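Microbial collagenase (Bacillus anthracis, PDB 5SV5) is a putative secreted collagen-degrading metalloprotease, of which this piece is the pre-peptidase C-terminal domain, a non-catalytic beta module that probably assists binding to collagen. Local coordinates at residues I41-L44 with G50-W53. Residues are numbered along the deposited sequence; the frame is centred on the assembly and turned at random.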
loop_
_atom_site.group_PDB
_atom_site.type_symbol
_atom_site.label_atom_id
_atom_site.label_comp_id
_atom_site.label_asym_id
_atom_site.label_seq_id
_atom_site.Cartn_x
_atom_site.Cartn_y
_atom_site.Cartn_z
ATOM N N ILE A 41 -0.408 -1.747 -8.470
ATOM C CA ILE A 41 -0.560 -2.000 -7.031
ATOM C C ILE A 41 -2.024 -2.330 -6.784
ATOM O O ILE A 41 -2.903 -1.522 -7.100
ATOM C CB ILE A 41 -0.106 -0.806 -6.172
ATOM C CG1 ILE A 41 1.375 -0.506 -6.425
ATOM C CG2 ILE A 41 -0.365 -1.075 -4.694
ATOM C CD1 ILE A 41 1.910 0.701 -5.696
ATOM N N SER A 42 -2.276 -3.509 -6.217
ATOM C CA SER A 42 -3.624 -3.968 -5.969
ATOM C C SER A 42 -3.715 -4.570 -4.582
ATOM O O SER A 42 -2.911 -5.431 -4.226
ATOM C CB SER A 42 -3.988 -5.024 -7.017
ATOM O OG SER A 42 -5.258 -5.578 -6.823
ATOM N N VAL A 43 -4.699 -4.122 -3.814
ATOM C CA VAL A 43 -4.995 -4.680 -2.500
ATOM C C VAL A 43 -6.397 -5.262 -2.529
ATOM O O VAL A 43 -7.347 -4.570 -2.889
ATOM C CB VAL A 43 -4.870 -3.617 -1.390
ATOM C CG1 VAL A 43 -5.363 -4.156 -0.052
ATOM C CG2 VAL A 43 -3.418 -3.152 -1.278
ATOM N N LEU A 44 -6.512 -6.537 -2.166
ATOM C CA LEU A 44 -7.809 -7.205 -2.067
ATOM C C LEU A 44 -8.290 -7.046 -0.629
ATOM O O LEU A 44 -7.658 -7.527 0.315
ATOM C CB LEU A 44 -7.697 -8.680 -2.455
ATOM C CG LEU A 44 -7.125 -8.904 -3.866
ATOM C CD1 LEU A 44 -7.008 -10.387 -4.183
ATOM C CD2 LEU A 44 -7.849 -8.134 -4.952
ATOM N N GLY A 50 -13.441 -0.516 5.812
ATOM C CA GLY A 50 -13.067 0.821 5.328
ATOM C C GLY A 50 -11.562 0.944 5.320
ATOM O O GLY A 50 -10.970 1.354 6.320
HETATM N N MSE A 51 -10.943 0.567 4.209
HETATM C CA MSE A 51 -9.477 0.602 4.065
HETATM C C MSE A 51 -9.097 1.092 2.685
HETATM O O MSE A 51 -9.910 1.081 1.743
HETATM C CB MSE A 51 -8.857 -0.764 4.396
HETATM C CG MSE A 51 -9.244 -1.808 3.340
HETATM SE SE MSE A 51 -8.269 -3.510 3.605
HETATM C CE MSE A 51 -6.487 -2.783 3.231
ATOM N N THR A 52 -7.851 1.527 2.573
ATOM C CA THR A 52 -7.322 2.009 1.315
ATOM C C THR A 52 -5.799 1.933 1.355
ATOM O O THR A 52 -5.223 1.364 2.285
ATOM C CB THR A 52 -7.846 3.427 1.001
ATOM O OG1 THR A 52 -7.553 3.747 -0.356
ATOM C CG2 THR A 52 -7.275 4.469 1.932
ATOM N N TRP A 53 -5.145 2.484 0.335
ATOM C CA TRP A 53 -3.703 2.627 0.380
ATOM C C TRP A 53 -3.291 3.916 -0.321
ATOM O O TRP A 53 -4.003 4.423 -1.205
ATOM C CB TRP A 53 -2.970 1.407 -0.220
ATOM C CG TRP A 53 -3.198 1.136 -1.681
ATOM C CD1 TRP A 53 -4.040 0.207 -2.201
ATOM C CD2 TRP A 53 -2.564 1.778 -2.799
ATOM N NE1 TRP A 53 -3.983 0.223 -3.581
ATOM C CE2 TRP A 53 -3.087 1.189 -3.972
ATOM C CE3 TRP A 53 -1.606 2.795 -2.924
ATOM C CZ2 TRP A 53 -2.689 1.597 -5.257
ATOM C CZ3 TRP A 53 -1.238 3.211 -4.194
ATOM C CH2 TRP A 53 -1.771 2.610 -5.343
#
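Ile41 lies over one face of the Trp53 indole in the core of a beta-sandwich, the jelly-roll-like fold of pre-peptidase C-terminal domains. Strands 37-45 and 51-57 pack face to face rather than edge to edge: the short segments come within 8.4 Å axis to axis, run nearly antiparallel at 165°, and share no hydrogen bond. Ile41 CG2 sits 3.8 Å from the centroid of the Trp53 six-membered ring, 21° off the ring normal, which meets the geometry of a CH-pi contact. With Ile41 CG2 anti to the backbone N, this methyl, and not the longer CG1 branch, is laid on the ring, offset toward its rim. Val43 meets the five-membered part of the same indole obliquely, CG2 lying 3.5 Å from Trp53 CD1. A hydrogen bond from Trp53 NE1 to the carbonyl oxygen of Ile75, in strand 74-81 beside 37-45, helps fix the rotation of the indole; the same bond satisfies this buried N-H. Leu102 of strand 98-104 touches both Ile41 and Val43. Farther along, Met51, a selenomethionine, bends at its last torsion (chi3 -65°), and its terminal methyl CE rests 3.7 Å from Val43 CG1.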